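Local coordinates for protein fibrillarin-like rRNA/tRNA 2'-O-methyltransferase (Aeropyrum pernix, PDB 4DF3) that probably methylates ribose 2'-hydroxyl groups of rRNA and tRNA at positions selected by a guide RNA, with S-adenosyl-L-methionine as the methyl donor, at residues S8-D11 with R12-G15; R53-A57 with Y58-L62; A184-I187 with D188-E192; P193-V196 with Y197-I201. The protein carries 2 engineered substitutions. All coordinates share one frame; numbering follows the deposited sequence.

How the contacts relate
From the N terminus, contact 1 comes first and closes the short connection between strands 4-9 and 16-21 of the antiparallel sheet. Contact 2 follows where strand 50-54 of that same sheet gives way to helix 61-67; its centre is about 16 Å from that of contact 1, and the two do not touch. Contacts 3 and 4 lie much later, on the consecutive helices 186-190 and 195-206 that follow strand 176-183 of the seven-stranded mixed sheet. All four are in series, with no nesting or crossing. Only contacts 3 and 4 meet, with centres about 10 Å apart: Asp188 OD1 accepts a hydrogen bond from Ser194 N, and Tyr197 packs against Ala184 and Val189.

Contact 1: S8-D11 with R12-G15; sequences SRHD and RWRG. Engineered in segment 8-11: Ser8 (natural residue Arg), Arg9 (natural residue Glu).
His10 and Trp13 form the tight part of this turn. The imidazole makes an offset stack on the six-membered ring of the indole; the centroids are 3.6 Å apart and the planes 4° from parallel, and His10 CE1 comes to 3.3 Å from Trp13 CD2. With CG anti to the backbone N (chi1 -171°), the imidazole swings over the turn, where its ND1 accepts two backbone N-H groups: Arg12 N at 3.1 Å and Trp13 N at 3.0 Å, the latter almost straight at 173°. Both donors are tilted out of the ring plane. This double acceptance is consistent with a ring proton on NE2. The bent side chain of Arg12 brings one face of its guanidinium to His10 CE1, with NH2 3.7 Å away.

The other end is looser and exposed. Arg9, an engineered residue, stretches past the turn until NE lies 3.0 Å from Gly15 N, but both are donors and no hydrogen bond joins them. Trp13 is the centre of an inverse gamma turn, closed by a weak bond from Arg14 N to Arg12 O. Backbone bonds pairing Ser8 with Val18 and His10 with Val16 identify the whole as the connection of an antiparallel beta hairpin.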
loop_
_atom_site.group_PDB
_atom_site.type_symbol
_atom_site.label_atom_id
_atom_site.label_comp_id
_atom_site.label_asym_id
_atom_site.label_seq_id
_atom_site.Cartn_x
_atom_site.Cartn_y
_atom_site.Cartn_z
ATOM N N SER A 8 -18.001 -0.997 -11.419
ATOM C CA SER A 8 -18.304 -2.367 -11.018
ATOM C C SER A 8 -17.130 -2.924 -10.246
ATOM O O SER A 8 -15.996 -2.668 -10.609
ATOM C CB SER A 8 -18.684 -3.271 -12.209
ATOM O OG SER A 8 -17.600 -3.526 -13.068
ATOM N N ARG A 9 -17.399 -3.656 -9.192
ATOM C CA ARG A 9 -16.289 -4.257 -8.437
ATOM C C ARG A 9 -15.478 -5.218 -9.282
ATOM O O ARG A 9 -15.986 -5.995 -10.073
ATOM C CB ARG A 9 -16.817 -4.901 -7.175
ATOM C CG ARG A 9 -15.804 -5.329 -6.136
ATOM C CD ARG A 9 -16.581 -6.012 -5.023
ATOM N NE ARG A 9 -15.858 -5.854 -3.763
ATOM C CZ ARG A 9 -16.505 -6.051 -2.589
ATOM N NH1 ARG A 9 -17.779 -6.486 -2.627
ATOM N NH2 ARG A 9 -15.950 -5.908 -1.389
ATOM N N HIS A 10 -14.161 -5.144 -9.116
ATOM C CA HIS A 10 -13.234 -5.983 -9.850
ATOM C C HIS A 10 -13.476 -7.418 -9.448
ATOM O O HIS A 10 -13.880 -7.673 -8.324
ATOM C CB HIS A 10 -11.798 -5.521 -9.460
ATOM C CG HIS A 10 -10.711 -6.143 -10.295
ATOM N ND1 HIS A 10 -10.145 -7.348 -9.969
ATOM C CD2 HIS A 10 -10.051 -5.697 -11.388
ATOM C CE1 HIS A 10 -9.203 -7.648 -10.838
ATOM N NE2 HIS A 10 -9.126 -6.660 -11.714
ATOM N N ASP A 11 -13.267 -8.360 -10.373
ATOM C CA ASP A 11 -13.644 -9.772 -10.116
ATOM C C ASP A 11 -12.760 -10.459 -9.095
ATOM O O ASP A 11 -13.211 -11.410 -8.370
ATOM C CB ASP A 11 -13.683 -10.593 -11.395
ATOM C CG ASP A 11 -14.854 -10.195 -12.276
ATOM O OD1 ASP A 11 -15.990 -10.028 -11.738
ATOM O OD2 ASP A 11 -14.620 -10.030 -13.484
ATOM N N ARG A 12 -11.546 -9.941 -8.954
ATOM C CA ARG A 12 -10.587 -10.569 -8.020
ATOM C C ARG A 12 -10.080 -9.648 -6.884
ATOM O O ARG A 12 -9.825 -10.134 -5.743
ATOM C CB ARG A 12 -9.402 -11.044 -8.821
ATOM C CG ARG A 12 -9.774 -12.156 -9.805
ATOM C CD ARG A 12 -8.655 -12.516 -10.748
ATOM N NE ARG A 12 -8.293 -11.501 -11.738
ATOM C CZ ARG A 12 -7.158 -10.830 -11.692
ATOM N NH1 ARG A 12 -6.308 -11.071 -10.684
ATOM N NH2 ARG A 12 -6.860 -9.951 -12.624
ATOM N N TRP A 13 -9.869 -8.362 -7.209
ATOM C CA TRP A 13 -9.380 -7.369 -6.181
ATOM C C TRP A 13 -10.612 -6.838 -5.469
ATOM O O TRP A 13 -11.198 -5.824 -5.864
ATOM C CB TRP A 13 -8.607 -6.225 -6.809
ATOM C CG TRP A 13 -7.627 -6.603 -7.901
ATOM C CD1 TRP A 13 -6.884 -7.737 -7.952
ATOM C CD2 TRP A 13 -7.182 -5.789 -8.992
ATOM N NE1 TRP A 13 -6.045 -7.722 -9.041
ATOM C CE2 TRP A 13 -6.202 -6.540 -9.701
ATOM C CE3 TRP A 13 -7.527 -4.525 -9.463
ATOM C CZ2 TRP A 13 -5.591 -6.068 -10.839
ATOM C CZ3 TRP A 13 -6.938 -4.031 -10.620
ATOM C CH2 TRP A 13 -5.966 -4.834 -11.325
ATOM N N ARG A 14 -11.014 -7.539 -4.416
ATOM C CA ARG A 14 -12.233 -7.181 -3.677
ATOM C C ARG A 14 -12.032 -5.780 -3.073
ATOM O O ARG A 14 -10.984 -5.517 -2.557
ATOM C CB ARG A 14 -12.476 -8.176 -2.546
ATOM C CG ARG A 14 -12.884 -9.564 -3.008
ATOM C CD ARG A 14 -13.736 -10.253 -1.884
ATOM N NE ARG A 14 -13.930 -11.677 -2.150
ATOM C CZ ARG A 14 -15.045 -12.209 -2.633
ATOM N NH1 ARG A 14 -16.123 -11.428 -2.896
ATOM N NH2 ARG A 14 -15.081 -13.516 -2.841
ATOM N N GLY A 15 -13.070 -4.935 -3.090
ATOM C CA GLY A 15 -12.977 -3.567 -2.512
ATOM C C GLY A 15 -12.373 -2.550 -3.520
ATOM O O GLY A 15 -12.163 -1.368 -3.201
#

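Contact 2: R53-A57 with Y58-L62; sequences REWNA and YRSKL
Hydrogen bonds around Asn56 set the shape of this stretch. Tyr58 N donates to Asn56 OD1 at 3.0 Å, which defines an Asx turn, while Arg59 N donates to Asn56 O at 2.9 Å and closes a beta turn; the backbone angles of Ala57 and Tyr58 are those of type I. Asn56 has CG anti to its own N (chi1 -179°), and this carries the amide oxygen forward to Tyr58. In both bonds the donor stands well above the carbonyl plane, 59° out of it for Tyr58 N. A third, weak bond runs from Trp55 NE1 to Ser60 OG at 2.9 Å, with the hydroxyl at the edge of the indole. The same OG is hydrogen-bonded to Thr91 OG1, so it links the turn to a residue that binds S-adenosyl-L-methionine.

The nonpolar contact is that of Trp55, which lays its six-membered ring beside Leu62: Trp55 CZ2 is 3.7 Å from Leu62 CG, and Leu62 CD2 lies at the ring edge. His94 stacks on the same indole.

The Asn56 amide also makes van der Waals contacts. Arg59 places its CG 3.4 Å from Asn56 ND2, with the guanidinium plane 81° from that of the amide. Tyr58 turns the edge of its ring toward Asn56 OD1, and its ring also meets Phe220 edge to face.

Ser60 holds the N-cap position of helix 61-67. Lys61, next in the chain, touches S-adenosylmethionine and makes a salt bridge with Asp154, which places this strand-to-helix turn at the cofactor pocket of the Rossmann-like methyltransferase fold.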
loop_
_atom_site.group_PDB
_atom_site.type_symbol
_atom_site.label_atom_id
_atom_site.label_comp_id
_atom_site.label_asym_id
_atom_site.label_seq_id
_atom_site.Cartn_x
_atom_site.Cartn_y
_atom_site.Cartn_z
ATOM N N ARG A 53 -13.470 6.835 -4.640
ATOM C CA ARG A 53 -12.327 7.695 -4.692
ATOM C C ARG A 53 -11.406 7.065 -5.761
ATOM O O ARG A 53 -10.981 5.925 -5.594
ATOM C CB ARG A 53 -11.564 7.676 -3.357
ATOM C CG ARG A 53 -12.288 8.239 -2.100
ATOM C CD ARG A 53 -11.424 7.993 -0.837
ATOM N NE ARG A 53 -10.155 8.573 -0.967
ATOM C CZ ARG A 53 -8.993 7.976 -0.740
ATOM N NH1 ARG A 53 -8.897 6.724 -0.268
ATOM N NH2 ARG A 53 -7.933 8.706 -0.885
ATOM N N GLU A 54 -11.078 7.814 -6.809
ATOM C CA GLU A 54 -10.108 7.317 -7.768
ATOM C C GLU A 54 -8.769 6.927 -7.073
ATOM O O GLU A 54 -8.264 7.665 -6.263
ATOM C CB GLU A 54 -9.854 8.346 -8.878
ATOM C CG GLU A 54 -8.911 7.852 -9.921
ATOM C CD GLU A 54 -8.655 8.960 -10.987
ATOM O OE1 GLU A 54 -8.123 10.005 -10.654
ATOM O OE2 GLU A 54 -9.090 8.821 -12.131
ATOM N N TRP A 55 -8.255 5.747 -7.407
ATOM C CA TRP A 55 -7.021 5.283 -6.899
ATOM C C TRP A 55 -5.983 5.445 -8.036
ATOM O O TRP A 55 -5.807 4.556 -8.871
ATOM C CB TRP A 55 -7.135 3.840 -6.451
ATOM C CG TRP A 55 -5.958 3.345 -5.596
ATOM C CD1 TRP A 55 -4.891 4.067 -5.182
ATOM C CD2 TRP A 55 -5.832 2.053 -5.008
ATOM N NE1 TRP A 55 -4.058 3.273 -4.387
ATOM C CE2 TRP A 55 -4.616 2.034 -4.283
ATOM C CE3 TRP A 55 -6.648 0.899 -5.027
ATOM C CZ2 TRP A 55 -4.176 0.931 -3.579
ATOM C CZ3 TRP A 55 -6.197 -0.245 -4.339
ATOM C CH2 TRP A 55 -4.948 -0.222 -3.635
ATOM N N ASN A 56 -5.263 6.557 -8.001
ATOM C CA ASN A 56 -4.442 6.927 -9.180
ATOM C C ASN A 56 -3.094 6.202 -9.082
ATOM O O ASN A 56 -2.342 6.450 -8.150
ATOM C CB ASN A 56 -4.168 8.433 -9.060
ATOM C CG ASN A 56 -3.347 8.983 -10.233
ATOM O OD1 ASN A 56 -2.925 8.238 -11.150
ATOM N ND2 ASN A 56 -3.166 10.311 -10.241
ATOM N N ALA A 57 -2.803 5.268 -9.997
ATOM C CA ALA A 57 -1.624 4.492 -9.922
ATOM C C ALA A 57 -0.354 5.331 -10.125
ATOM O O ALA A 57 0.756 4.879 -9.813
ATOM C CB ALA A 57 -1.701 3.361 -10.985
ATOM N N TYR A 58 -0.497 6.554 -10.671
ATOM C CA TYR A 58 0.657 7.433 -10.791
ATOM C C TYR A 58 0.987 8.112 -9.503
ATOM O O TYR A 58 2.046 8.729 -9.446
ATOM C CB TYR A 58 0.472 8.557 -11.870
ATOM C CG TYR A 58 0.508 7.976 -13.280
ATOM C CD1 TYR A 58 1.734 7.723 -13.907
ATOM C CD2 TYR A 58 -0.682 7.678 -13.976
ATOM C CE1 TYR A 58 1.855 7.207 -15.235
ATOM C CE2 TYR A 58 -0.602 7.112 -15.310
ATOM C CZ TYR A 58 0.682 6.907 -15.945
ATOM O OH TYR A 58 0.790 6.354 -17.237
ATOM N N ARG A 59 0.142 7.968 -8.482
ATOM C CA ARG A 59 0.413 8.543 -7.136
ATOM C C ARG A 59 0.493 7.471 -6.023
ATOM O O ARG A 59 0.815 7.794 -4.830
ATOM C CB ARG A 59 -0.718 9.469 -6.751
ATOM C CG ARG A 59 -0.954 10.654 -7.690
ATOM C CD ARG A 59 0.171 11.763 -7.602
ATOM N NE ARG A 59 0.521 12.125 -6.219
ATOM C CZ ARG A 59 -0.209 12.880 -5.378
ATOM N NH1 ARG A 59 -1.368 13.437 -5.754
ATOM N NH2 ARG A 59 0.235 13.076 -4.127
ATOM N N SER A 60 0.217 6.230 -6.412
ATOM C CA SER A 60 0.261 5.146 -5.394
ATOM C C SER A 60 0.855 3.897 -5.929
ATOM O O SER A 60 0.281 3.244 -6.892
ATOM C CB SER A 60 -1.180 4.862 -4.890
ATOM O OG SER A 60 -1.226 3.671 -4.055
ATOM N N LYS A 61 1.950 3.474 -5.278
ATOM C CA LYS A 61 2.639 2.294 -5.827
ATOM C C LYS A 61 1.845 0.988 -5.787
ATOM O O LYS A 61 2.006 0.088 -6.684
ATOM C CB LYS A 61 3.988 2.128 -5.132
ATOM C CG LYS A 61 5.033 3.218 -5.526
ATOM C CD LYS A 61 6.339 2.899 -4.779
ATOM C CE LYS A 61 7.319 4.080 -4.627
ATOM N NZ LYS A 61 6.881 5.039 -3.564
ATOM N N LEU A 62 0.957 0.869 -4.788
ATOM C CA LEU A 62 0.140 -0.372 -4.737
ATOM C C LEU A 62 -0.864 -0.470 -5.849
ATOM O O LEU A 62 -1.093 -1.554 -6.426
ATOM C CB LEU A 62 -0.609 -0.463 -3.371
ATOM C CG LEU A 62 -1.554 -1.684 -3.118
ATOM C CD1 LEU A 62 -0.766 -2.959 -3.488
ATOM C CD2 LEU A 62 -2.053 -1.614 -1.634
#

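Contact 3: A184-I187 with D188-E192; sequences ARSI and DVTTE
The first turn of helix 186-190 is braced by Arg185 and Asp188, which are joined through both backbone and side chains. Arg185 N donates to Asp188 OD2 at 2.8 Å, a nearly straight bond (167°) that meets the carboxylate oxygen on its anti side. In return, Asp188 N donates to Arg185 O at 2.9 Å. Asp188 CG lies beside its own backbone N (chi1 -70°), which points the carboxylate back toward Arg185. The guanidinium, on a chain bent at chi3, forms a loose salt bridge: Arg185 NH2 is 3.4 Å from Asp188 OD1 and Arg185 NE 3.5 Å from Asp188 OD2, both weak, with the planes turned 43° apart. OD1 also accepts from Ser194 N. Ile187 CD1 covers one face of that guanidinium.

This helix follows strand 176-183 of the Rossmann-like sheet after two residues, and Val189 packs on strands 211-216 and 224-229. One helical turn on, Thr190 N reaches Ser186 O at 3.0 Å in the carbonyl plane. At the C-terminal end Ile187 O accepts two backbone donors, Thr191 N at 3.0 Å and Glu192 N at 3.1 Å; the second spans five residues, so the chain widens as it leaves the helix.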
loop_
_atom_site.group_PDB
_atom_site.type_symbol
_atom_site.label_atom_id
_atom_site.label_comp_id
_atom_site.label_asym_id
_atom_site.label_seq_id
_atom_site.Cartn_x
_atom_site.Cartn_y
_atom_site.Cartn_z
ATOM N N ALA A 184 14.245 -0.279 -8.341
ATOM C CA ALA A 184 14.537 -1.265 -9.315
ATOM C C ALA A 184 14.332 -0.685 -10.717
ATOM O O ALA A 184 13.435 0.133 -10.950
ATOM C CB ALA A 184 13.577 -2.532 -9.174
ATOM N N ARG A 185 15.200 -1.107 -11.635
ATOM C CA ARG A 185 15.030 -0.763 -13.062
ATOM C C ARG A 185 14.236 -1.849 -13.743
ATOM O O ARG A 185 14.151 -2.957 -13.248
ATOM C CB ARG A 185 16.389 -0.641 -13.727
ATOM C CG ARG A 185 17.181 0.576 -13.236
ATOM C CD ARG A 185 18.724 0.423 -13.508
ATOM N NE ARG A 185 19.248 -0.841 -12.961
ATOM C CZ ARG A 185 20.487 -1.298 -13.150
ATOM N NH1 ARG A 185 21.360 -0.584 -13.856
ATOM N NH2 ARG A 185 20.854 -2.469 -12.633
ATOM N N SER A 186 13.663 -1.553 -14.919
ATOM C CA SER A 186 12.874 -2.571 -15.566
ATOM C C SER A 186 13.762 -3.839 -15.698
ATOM O O SER A 186 13.258 -4.975 -15.456
ATOM C CB SER A 186 12.425 -2.077 -16.927
ATOM O OG SER A 186 11.469 -3.001 -17.427
ATOM N N ILE A 187 15.030 -3.650 -16.091
ATOM C CA ILE A 187 15.948 -4.792 -16.339
ATOM C C ILE A 187 16.229 -5.649 -15.097
ATOM O O ILE A 187 16.495 -6.844 -15.213
ATOM C CB ILE A 187 17.256 -4.397 -16.958
ATOM C CG1 ILE A 187 18.060 -3.431 -16.041
ATOM C CG2 ILE A 187 16.989 -3.751 -18.340
ATOM C CD1 ILE A 187 19.559 -3.328 -16.593
ATOM N N ASP A 188 16.105 -5.054 -13.915
ATOM C CA ASP A 188 16.243 -5.880 -12.694
ATOM C C ASP A 188 15.157 -6.973 -12.587
ATOM O O ASP A 188 15.408 -8.080 -12.065
ATOM C CB ASP A 188 16.150 -4.986 -11.468
ATOM C CG ASP A 188 17.344 -4.102 -11.320
ATOM O OD1 ASP A 188 18.465 -4.576 -11.414
ATOM O OD2 ASP A 188 17.184 -2.929 -11.071
ATOM N N VAL A 189 13.957 -6.661 -13.066
ATOM C CA VAL A 189 12.821 -7.562 -13.049
ATOM C C VAL A 189 12.862 -8.504 -14.213
ATOM O O VAL A 189 12.612 -9.689 -14.055
ATOM C CB VAL A 189 11.454 -6.774 -12.956
ATOM C CG1 VAL A 189 10.218 -7.787 -12.855
ATOM C CG2 VAL A 189 11.509 -5.959 -11.576
ATOM N N THR A 190 13.182 -7.984 -15.407
ATOM C CA THR A 190 12.922 -8.774 -16.624
ATOM C C THR A 190 14.098 -9.546 -17.077
ATOM O O THR A 190 13.933 -10.571 -17.741
ATOM C CB THR A 190 12.556 -7.887 -17.831
ATOM O OG1 THR A 190 13.616 -6.914 -17.997
ATOM C CG2 THR A 190 11.249 -7.185 -17.588
ATOM N N THR A 191 15.299 -9.147 -16.650
ATOM C CA THR A 191 16.499 -9.618 -17.326
ATOM C C THR A 191 17.478 -10.305 -16.403
ATOM O O THR A 191 17.706 -11.514 -16.535
ATOM C CB THR A 191 17.165 -8.449 -18.101
ATOM O OG1 THR A 191 16.196 -7.829 -18.970
ATOM C CG2 THR A 191 18.338 -8.954 -18.933
ATOM N N GLU A 192 18.050 -9.545 -15.468
ATOM C CA GLU A 192 18.900 -10.131 -14.415
ATOM C C GLU A 192 19.040 -9.081 -13.328
ATOM O O GLU A 192 19.232 -7.934 -13.622
ATOM C CB GLU A 192 20.237 -10.586 -15.018
ATOM C CG GLU A 192 21.281 -11.287 -14.141
ATOM C CD GLU A 192 20.824 -12.562 -13.491
ATOM O OE1 GLU A 192 19.925 -13.252 -14.027
ATOM O OE2 GLU A 192 21.382 -12.886 -12.424
#

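Contact 4: P193-V196 with Y197-I201; sequences PSEV and YKREI
Val196 O is gripped by three donors: Glu200 N at 3.0 Å, the principal bond, 166° at the hydrogen and coming almost head-on to the carbonyl; Arg199 N, weakly and with a bent angle, at 3.3 Å; and a water at 2.8 Å. That water also donates to Glu200 OE2 at 2.7 Å, so it bridges the side chain of Glu200 to the carbonyl one turn earlier. The other carboxylate oxygen of Glu200, OE1, accepts from Ala161 N, so both ends of this buried group have partners.

These bonds belong to the first turns of helix 195-206, whose N-cap position is held by Ser194. Its OG lies between the backbone N and the carbonyl carbon (chi1 88°), and from there it accepts a weak capping bond from Tyr197 N at 3.3 Å. Ser194 O meanwhile takes Lys198 N at 2.9 Å, the first of the regular i to i+4 bonds, and Glu195 O takes Arg199 N in the same manner.

On the outer side, Glu195 and Arg199 lie alongside each other and form a salt bridge through OE1 and NH2. Its modelled separation is doubtfully short and its angle poor; the carboxylate and guanidinium planes are almost perpendicular, 86° apart.

On the inner side, the Tyr197 ring touches Ile182 of strand 176-183 and Val214 of strand 211-216, which seats the start of the helix on the mixed sheet of the Rossmann-like domain. Pro193 CB packs obliquely on the same ring, 3.4 Å from Tyr197 CD2. Lys198 folds back across Pro193, its CE resting near the proline carbonyl oxygen.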
loop_
_atom_site.group_PDB
_atom_site.type_symbol
_atom_site.label_atom_id
_atom_site.label_comp_id
_atom_site.label_asym_id
_atom_site.label_seq_id
_atom_site.Cartn_x
_atom_site.Cartn_y
_atom_site.Cartn_z
ATOM N N PRO A 193 18.819 -9.467 -12.071
ATOM C CA PRO A 193 18.853 -8.525 -10.962
ATOM C C PRO A 193 20.291 -8.008 -10.680
ATOM O O PRO A 193 21.278 -8.763 -10.727
ATOM C CB PRO A 193 18.299 -9.354 -9.786
ATOM C CG PRO A 193 18.356 -10.724 -10.178
ATOM C CD PRO A 193 18.361 -10.798 -11.664
ATOM N N SER A 194 20.381 -6.719 -10.444
ATOM C CA SER A 194 21.591 -6.023 -10.031
ATOM C C SER A 194 22.052 -6.531 -8.649
ATOM O O SER A 194 21.314 -7.275 -7.949
ATOM C CB SER A 194 21.258 -4.521 -9.991
ATOM O OG SER A 194 20.729 -4.148 -8.704
ATOM N N GLU A 195 23.262 -6.154 -8.273
ATOM C CA GLU A 195 23.821 -6.556 -7.005
ATOM C C GLU A 195 22.961 -6.111 -5.816
ATOM O O GLU A 195 22.643 -6.913 -4.970
ATOM C CB GLU A 195 25.214 -5.960 -6.879
ATOM C CG GLU A 195 25.934 -6.260 -5.605
ATOM C CD GLU A 195 27.223 -5.427 -5.481
ATOM O OE1 GLU A 195 27.709 -5.250 -4.353
ATOM O OE2 GLU A 195 27.735 -4.944 -6.525
ATOM N N VAL A 196 22.617 -4.841 -5.759
ATOM C CA VAL A 196 21.904 -4.305 -4.605
ATOM C C VAL A 196 20.491 -4.950 -4.478
ATOM O O VAL A 196 20.066 -5.453 -3.395
ATOM C CB VAL A 196 21.868 -2.760 -4.687
ATOM C CG1 VAL A 196 21.050 -2.200 -3.504
ATOM C CG2 VAL A 196 23.327 -2.200 -4.668
ATOM N N TYR A 197 19.813 -5.044 -5.621
ATOM C CA TYR A 197 18.495 -5.718 -5.684
ATOM C C TYR A 197 18.561 -7.176 -5.233
ATOM O O TYR A 197 17.843 -7.585 -4.323
ATOM C CB TYR A 197 17.994 -5.589 -7.126
ATOM C CG TYR A 197 16.638 -6.136 -7.423
ATOM C CD1 TYR A 197 15.520 -5.283 -7.536
ATOM C CD2 TYR A 197 16.466 -7.469 -7.629
ATOM C CE1 TYR A 197 14.255 -5.809 -7.830
ATOM C CE2 TYR A 197 15.196 -8.011 -7.960
ATOM C CZ TYR A 197 14.106 -7.168 -8.076
ATOM O OH TYR A 197 12.848 -7.698 -8.379
ATOM N N LYS A 198 19.432 -7.978 -5.858
ATOM C CA LYS A 198 19.611 -9.367 -5.427
ATOM C C LYS A 198 19.785 -9.573 -3.903
ATOM O O LYS A 198 19.256 -10.544 -3.308
ATOM C CB LYS A 198 20.825 -9.986 -6.153
ATOM C CG LYS A 198 20.501 -11.328 -6.743
ATOM C CD LYS A 198 21.729 -12.005 -7.300
ATOM C CE LYS A 198 22.504 -11.073 -8.227
ATOM N NZ LYS A 198 23.421 -11.852 -9.130
ATOM N N ARG A 199 20.526 -8.669 -3.286
ATOM C CA ARG A 199 20.840 -8.739 -1.876
ATOM C C ARG A 199 19.606 -8.421 -1.030
ATOM O O ARG A 199 19.365 -9.089 -0.026
ATOM C CB ARG A 199 21.974 -7.779 -1.583
ATOM C CG ARG A 199 22.517 -7.779 -0.161
ATOM C CD ARG A 199 24.045 -7.964 -0.171
ATOM N NE ARG A 199 24.678 -6.979 -1.051
ATOM C CZ ARG A 199 25.715 -7.217 -1.857
ATOM N NH1 ARG A 199 26.259 -8.419 -1.955
ATOM N NH2 ARG A 199 26.195 -6.229 -2.597
ATOM N N GLU A 200 18.812 -7.420 -1.437
ATOM C CA GLU A 200 17.490 -7.190 -0.773
ATOM C C GLU A 200 16.681 -8.446 -0.806
ATOM O O GLU A 200 16.098 -8.834 0.179
ATOM C CB GLU A 200 16.703 -6.040 -1.427
ATOM C CG GLU A 200 17.363 -4.742 -1.190
ATOM C CD GLU A 200 17.362 -4.337 0.324
ATOM O OE1 GLU A 200 16.320 -3.883 0.798
ATOM O OE2 GLU A 200 18.398 -4.480 0.998
ATOM N N ILE A 201 16.599 -9.092 -1.970
ATOM C CA ILE A 201 15.715 -10.268 -2.056
ATOM C C ILE A 201 16.257 -11.376 -1.167
ATOM O O ILE A 201 15.492 -12.124 -0.568
ATOM C CB ILE A 201 15.609 -10.788 -3.520
ATOM C CG1 ILE A 201 15.085 -9.684 -4.456
ATOM C CG2 ILE A 201 14.833 -12.165 -3.619
ATOM C CD1 ILE A 201 13.584 -9.471 -4.419
HETATM O O HOH W 1 20.441 -4.766 -0.700
#